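Long-range contact in putative phytoene/squalene synthase YisP (Bacillus subtilis subsp. subtilis, PDB 3WE9), which hydrolyses farnesyl diphosphate to farnesol and diphosphate, a reaction needed for biofilm formation: residues L38-F50 with F87-F101. Residues are numbered along the deposited sequence; the frame is centred on the assembly and turned at random.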
loop_
_atom_site.group_PDB
_atom_site.type_symbol
_atom_site.label_atom_id
_atom_site.label_comp_id
_atom_site.label_asym_id
_atom_site.label_seq_id
_atom_site.Cartn_x
_atom_site.Cartn_y
_atom_site.Cartn_z
ATOM N N LEU A 38 -14.121 10.596 -11.178
ATOM C CA LEU A 38 -13.124 10.483 -12.238
ATOM C C LEU A 38 -11.846 11.303 -12.062
ATOM O O LEU A 38 -10.738 10.761 -12.133
ATOM C CB LEU A 38 -13.766 10.818 -13.591
ATOM C CG LEU A 38 -12.862 10.612 -14.812
ATOM C CD1 LEU A 38 -12.341 9.176 -14.825
ATOM C CD2 LEU A 38 -13.638 10.918 -16.089
ATOM N N LYS A 39 -11.989 12.604 -11.836
ATOM C CA LYS A 39 -10.817 13.461 -11.680
ATOM C C LYS A 39 -9.880 12.953 -10.582
ATOM O O LYS A 39 -8.673 12.825 -10.797
ATOM C CB LYS A 39 -11.238 14.903 -11.378
ATOM C CG LYS A 39 -10.070 15.877 -11.381
ATOM C CD LYS A 39 -10.498 17.281 -10.979
ATOM C CE LYS A 39 -11.393 17.917 -12.020
ATOM N NZ LYS A 39 -11.884 19.250 -11.554
ATOM N N GLN A 40 -10.433 12.667 -9.407
ATOM C CA GLN A 40 -9.625 12.158 -8.303
ATOM C C GLN A 40 -9.074 10.755 -8.615
ATOM O O GLN A 40 -7.916 10.454 -8.335
ATOM C CB GLN A 40 -10.457 12.119 -7.015
ATOM C CG GLN A 40 -10.662 13.479 -6.344
ATOM C CD GLN A 40 -11.824 14.281 -6.912
ATOM O OE1 GLN A 40 -12.397 13.938 -7.944
ATOM N NE2 GLN A 40 -12.171 15.365 -6.230
ATOM N N ARG A 41 -9.919 9.909 -9.196
ATOM C CA ARG A 41 -9.545 8.534 -9.546
ATOM C C ARG A 41 -8.303 8.502 -10.431
ATOM O O ARG A 41 -7.314 7.822 -10.129
ATOM C CB ARG A 41 -10.711 7.858 -10.280
ATOM C CG ARG A 41 -10.517 6.377 -10.602
ATOM C CD ARG A 41 -11.646 5.890 -11.505
ATOM N NE ARG A 41 -12.946 6.341 -11.014
ATOM C CZ ARG A 41 -13.985 6.633 -11.793
ATOM N NH1 ARG A 41 -13.886 6.518 -13.111
ATOM N NH2 ARG A 41 -15.118 7.057 -11.255
ATOM N N GLN A 42 -8.358 9.241 -11.533
ATOM C CA GLN A 42 -7.238 9.283 -12.460
ATOM C C GLN A 42 -5.988 9.845 -11.803
ATOM O O GLN A 42 -4.879 9.364 -12.046
ATOM C CB GLN A 42 -7.625 10.087 -13.706
ATOM C CG GLN A 42 -8.704 9.378 -14.518
ATOM C CD GLN A 42 -8.943 9.998 -15.878
ATOM O OE1 GLN A 42 -9.477 9.350 -16.781
ATOM N NE2 GLN A 42 -8.558 11.255 -16.032
ATOM N N ALA A 43 -6.167 10.848 -10.950
ATOM C CA ALA A 43 -5.039 11.443 -10.241
ATOM C C ALA A 43 -4.388 10.367 -9.371
ATOM O O ALA A 43 -3.165 10.275 -9.290
ATOM C CB ALA A 43 -5.522 12.603 -9.367
ATOM N N SER A 44 -5.212 9.555 -8.719
ATOM C CA SER A 44 -4.700 8.488 -7.864
ATOM C C SER A 44 -3.920 7.472 -8.694
ATOM O O SER A 44 -2.895 6.961 -8.245
ATOM C CB SER A 44 -5.844 7.787 -7.130
ATOM O OG SER A 44 -6.448 8.669 -6.200
ATOM N N TRP A 45 -4.417 7.166 -9.890
ATOM C CA TRP A 45 -3.723 6.223 -10.761
ATOM C C TRP A 45 -2.321 6.755 -11.037
ATOM O O TRP A 45 -1.340 6.018 -10.972
ATOM C CB TRP A 45 -4.443 6.062 -12.100
ATOM C CG TRP A 45 -5.804 5.427 -12.051
ATOM C CD1 TRP A 45 -6.355 4.713 -11.024
ATOM C CD2 TRP A 45 -6.770 5.432 -13.103
ATOM N NE1 TRP A 45 -7.612 4.274 -11.375
ATOM C CE2 TRP A 45 -7.890 4.701 -12.648
ATOM C CE3 TRP A 45 -6.798 5.983 -14.391
ATOM C CZ2 TRP A 45 -9.030 4.506 -13.441
ATOM C CZ3 TRP A 45 -7.929 5.792 -15.179
ATOM C CH2 TRP A 45 -9.031 5.057 -14.698
ATOM N N ALA A 46 -2.236 8.045 -11.350
ATOM C CA ALA A 46 -0.958 8.681 -11.647
ATOM C C ALA A 46 0.006 8.554 -10.475
ATOM O O ALA A 46 1.175 8.195 -10.653
ATOM C CB ALA A 46 -1.175 10.168 -11.994
ATOM N N VAL A 47 -0.484 8.856 -9.277
ATOM C CA VAL A 47 0.342 8.777 -8.076
ATOM C C VAL A 47 0.862 7.363 -7.828
ATOM O O VAL A 47 2.057 7.167 -7.599
ATOM C CB VAL A 47 -0.436 9.258 -6.829
ATOM C CG1 VAL A 47 0.352 8.941 -5.559
ATOM C CG2 VAL A 47 -0.692 10.759 -6.933
ATOM N N LEU A 48 -0.027 6.376 -7.880
ATOM C CA LEU A 48 0.391 4.996 -7.651
ATOM C C LEU A 48 1.229 4.433 -8.801
ATOM O O LEU A 48 2.084 3.576 -8.584
ATOM C CB LEU A 48 -0.825 4.103 -7.389
ATOM C CG LEU A 48 -1.607 4.421 -6.108
ATOM C CD1 LEU A 48 -2.611 3.308 -5.842
ATOM C CD2 LEU A 48 -0.652 4.557 -4.930
ATOM N N SER A 49 0.981 4.903 -10.020
ATOM C CA SER A 49 1.768 4.453 -11.165
ATOM C C SER A 49 3.199 4.922 -10.921
ATOM O O SER A 49 4.160 4.182 -11.160
ATOM C CB SER A 49 1.237 5.057 -12.469
ATOM O OG SER A 49 0.013 4.455 -12.850
ATOM N N PHE A 50 3.324 6.159 -10.442
ATOM C CA PHE A 50 4.618 6.744 -10.122
ATOM C C PHE A 50 5.323 5.848 -9.109
ATOM O O PHE A 50 6.497 5.514 -9.269
ATOM C CB PHE A 50 4.440 8.141 -9.518
ATOM C CG PHE A 50 5.665 8.654 -8.813
ATOM C CD1 PHE A 50 6.726 9.198 -9.531
ATOM C CD2 PHE A 50 5.770 8.557 -7.426
ATOM C CE1 PHE A 50 7.876 9.638 -8.878
ATOM C CE2 PHE A 50 6.912 8.992 -6.763
ATOM C CZ PHE A 50 7.969 9.534 -7.491
ATOM N N PHE A 87 1.070 12.901 -14.629
ATOM C CA PHE A 87 1.515 13.177 -13.270
ATOM C C PHE A 87 1.583 14.676 -12.992
ATOM O O PHE A 87 1.195 15.126 -11.912
ATOM C CB PHE A 87 2.878 12.531 -13.011
ATOM C CG PHE A 87 3.341 12.664 -11.596
ATOM C CD1 PHE A 87 4.092 13.766 -11.196
ATOM C CD2 PHE A 87 2.992 11.706 -10.646
ATOM C CE1 PHE A 87 4.489 13.914 -9.873
ATOM C CE2 PHE A 87 3.384 11.844 -9.320
ATOM C CZ PHE A 87 4.136 12.953 -8.933
ATOM N N ASP A 88 2.079 15.447 -13.956
ATOM C CA ASP A 88 2.156 16.892 -13.777
ATOM C C ASP A 88 0.746 17.459 -13.702
ATOM O O ASP A 88 0.481 18.390 -12.947
ATOM C CB ASP A 88 2.898 17.563 -14.931
ATOM C CG ASP A 88 2.842 19.084 -14.846
ATOM O OD1 ASP A 88 3.354 19.652 -13.854
ATOM O OD2 ASP A 88 2.278 19.714 -15.767
ATOM N N HIS A 89 -0.159 16.899 -14.499
ATOM C CA HIS A 89 -1.539 17.361 -14.495
ATOM C C HIS A 89 -2.142 17.151 -13.109
ATOM O O HIS A 89 -2.760 18.056 -12.543
ATOM C CB HIS A 89 -2.376 16.602 -15.525
ATOM C CG HIS A 89 -3.826 16.974 -15.501
ATOM N ND1 HIS A 89 -4.325 18.081 -16.157
ATOM C CD2 HIS A 89 -4.878 16.414 -14.859
ATOM C CE1 HIS A 89 -5.619 18.185 -15.919
ATOM N NE2 HIS A 89 -5.981 17.186 -15.134
ATOM N N ALA A 90 -1.971 15.943 -12.573
ATOM C CA ALA A 90 -2.499 15.607 -11.252
ATOM C C ALA A 90 -1.893 16.525 -10.197
ATOM O O ALA A 90 -2.578 17.015 -9.298
ATOM C CB ALA A 90 -2.181 14.157 -10.920
ATOM N N TYR A 91 -0.593 16.757 -10.326
ATOM C CA TYR A 91 0.143 17.603 -9.402
ATOM C C TYR A 91 -0.430 19.019 -9.346
ATOM O O TYR A 91 -0.630 19.585 -8.268
ATOM C CB TYR A 91 1.607 17.664 -9.834
ATOM C CG TYR A 91 2.527 18.242 -8.793
ATOM C CD1 TYR A 91 3.076 17.434 -7.798
ATOM C CD2 TYR A 91 2.845 19.599 -8.792
ATOM C CE1 TYR A 91 3.923 17.960 -6.829
ATOM C CE2 TYR A 91 3.688 20.139 -7.827
ATOM C CZ TYR A 91 4.225 19.312 -6.849
ATOM O OH TYR A 91 5.071 19.838 -5.899
ATOM N N ARG A 92 -0.687 19.586 -10.521
ATOM C CA ARG A 92 -1.219 20.939 -10.625
ATOM C C ARG A 92 -2.704 21.026 -10.282
ATOM O O ARG A 92 -3.178 22.039 -9.769
ATOM C CB ARG A 92 -0.991 21.471 -12.042
ATOM C CG ARG A 92 0.467 21.757 -12.378
ATOM C CD ARG A 92 0.628 22.007 -13.867
ATOM N NE ARG A 92 -0.556 22.668 -14.393
ATOM C CZ ARG A 92 -1.373 22.135 -15.297
ATOM N NH1 ARG A 92 -1.136 20.928 -15.794
ATOM N NH2 ARG A 92 -2.448 22.805 -15.677
ATOM N N THR A 93 -3.434 19.956 -10.562
ATOM C CA THR A 93 -4.861 19.928 -10.295
ATOM C C THR A 93 -5.203 19.821 -8.814
ATOM O O THR A 93 -6.140 20.475 -8.339
ATOM C CB THR A 93 -5.525 18.752 -11.042
ATOM O OG1 THR A 93 -5.238 18.858 -12.443
ATOM C CG2 THR A 93 -7.034 18.758 -10.822
ATOM N N PHE A 94 -4.443 19.007 -8.085
ATOM C CA PHE A 94 -4.699 18.795 -6.663
ATOM C C PHE A 94 -3.694 19.421 -5.702
ATOM O O PHE A 94 -3.750 19.177 -4.493
ATOM C CB PHE A 94 -4.819 17.293 -6.399
ATOM C CG PHE A 94 -6.049 16.687 -7.007
ATOM C CD1 PHE A 94 -7.281 16.801 -6.366
ATOM C CD2 PHE A 94 -5.988 16.061 -8.252
ATOM C CE1 PHE A 94 -8.444 16.305 -6.958
ATOM C CE2 PHE A 94 -7.145 15.560 -8.858
ATOM C CZ PHE A 94 -8.376 15.683 -8.208
ATOM N N THR A 95 -2.791 20.235 -6.243
ATOM C CA THR A 95 -1.770 20.902 -5.441
ATOM C C THR A 95 -1.069 19.887 -4.539
ATOM O O THR A 95 -1.057 20.024 -3.313
ATOM C CB THR A 95 -2.397 22.019 -4.584
ATOM O OG1 THR A 95 -3.167 22.888 -5.425
ATOM C CG2 THR A 95 -1.311 22.834 -3.892
ATOM N N LEU A 96 -0.487 18.865 -5.157
ATOM C CA LEU A 96 0.212 17.812 -4.422
ATOM C C LEU A 96 1.544 18.325 -3.876
ATOM O O LEU A 96 2.094 19.310 -4.378
ATOM C CB LEU A 96 0.451 16.607 -5.336
ATOM C CG LEU A 96 -0.805 15.995 -5.979
ATOM C CD1 LEU A 96 -0.410 14.819 -6.858
ATOM C CD2 LEU A 96 -1.786 15.558 -4.899
ATOM N N GLU A 97 2.056 17.654 -2.847
ATOM C CA GLU A 97 3.318 18.048 -2.227
ATOM C C GLU A 97 4.487 17.205 -2.724
ATOM O O GLU A 97 4.366 15.990 -2.883
ATOM C CB GLU A 97 3.208 17.929 -0.711
ATOM C CG GLU A 97 2.033 18.681 -0.132
ATOM C CD GLU A 97 2.099 18.763 1.373
ATOM O OE1 GLU A 97 2.211 17.698 2.025
ATOM O OE2 GLU A 97 2.042 19.893 1.903
ATOM N N SER A 98 5.625 17.856 -2.953
ATOM C CA SER A 98 6.816 17.178 -3.459
ATOM C C SER A 98 7.557 16.283 -2.461
ATOM O O SER A 98 8.105 15.253 -2.843
ATOM C CB SER A 98 7.795 18.211 -4.039
ATOM O OG SER A 98 8.219 19.128 -3.046
ATOM N N GLU A 99 7.569 16.672 -1.191
ATOM C CA GLU A 99 8.277 15.914 -0.152
ATOM C C GLU A 99 8.040 14.396 -0.132
ATOM O O GLU A 99 8.984 13.614 -0.268
ATOM C CB GLU A 99 7.963 16.494 1.232
ATOM C CG GLU A 99 8.571 17.873 1.515
ATOM C CD GLU A 99 8.098 18.947 0.548
ATOM O OE1 GLU A 99 6.874 19.039 0.304
ATOM O OE2 GLU A 99 8.950 19.710 0.041
ATOM N N PRO A 100 6.782 13.953 0.042
ATOM C CA PRO A 100 6.531 12.505 0.067
ATOM C C PRO A 100 7.035 11.754 -1.169
ATOM O O PRO A 100 7.449 10.596 -1.075
ATOM C CB PRO A 100 5.012 12.416 0.237
ATOM C CG PRO A 100 4.517 13.701 -0.374
ATOM C CD PRO A 100 5.521 14.707 0.138
ATOM N N PHE A 101 7.000 12.412 -2.323
ATOM C CA PHE A 101 7.471 11.788 -3.553
ATOM C C PHE A 101 8.985 11.599 -3.482
ATOM O O PHE A 101 9.514 10.572 -3.923
ATOM C CB PHE A 101 7.089 12.649 -4.760
ATOM C CG PHE A 101 5.612 12.683 -5.030
ATOM C CD1 PHE A 101 4.988 11.641 -5.716
ATOM C CD2 PHE A 101 4.837 13.733 -4.558
ATOM C CE1 PHE A 101 3.605 11.647 -5.926
ATOM C CE2 PHE A 101 3.457 13.752 -4.759
ATOM C CZ PHE A 101 2.839 12.708 -5.445
#
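Phe50 and Phe87 both swing CG trans to the backbone N (chi1 164° and -175°), while Phe101 turns its ring back beside its own N, and the three rings converge as an aromatic cluster where helix 38-54 meets helices 84-94 and 98-107 in the all-helical squalene/phytoene synthase fold. The edge of Phe101 is directed at the face of Phe50 in an offset edge-to-face pair, with Phe101 CD1 3.4 Å from Phe50 CE2. Phe87 meets Phe50 obliquely, its CE2 lying against CB and CG of Phe50. The same Phe87 sets CZ over the rim of one face of Phe101, so each ring touches the other two.

The contact as a whole shows how small and large residues share an interface. Where helices 38-54 and 84-94 come close, with short-segment axes 8.9 Å apart and crossing at -125°, alanines face each other: Ala43 CB is 4.0 Å from Ala90 CB, and Ala46 CB lies near the same methyl. No hydrogen bond spans the two segments; the packing is essentially apolar. Val47 bridges the middle, sending CG2 to Leu96 CD1 and CG1 to Phe101 CE1, while Leu136 of helix 118-140 also packs on it.

Toward the other end, Phe94 fits against the first turns of helix 38-54. Lys39 CG and Gln40 CG both reach CZ of this ring, and the Gln40 amide plane is tilted against it. Ala43 CB completes the grip, 3.4 Å from Phe94 CE2.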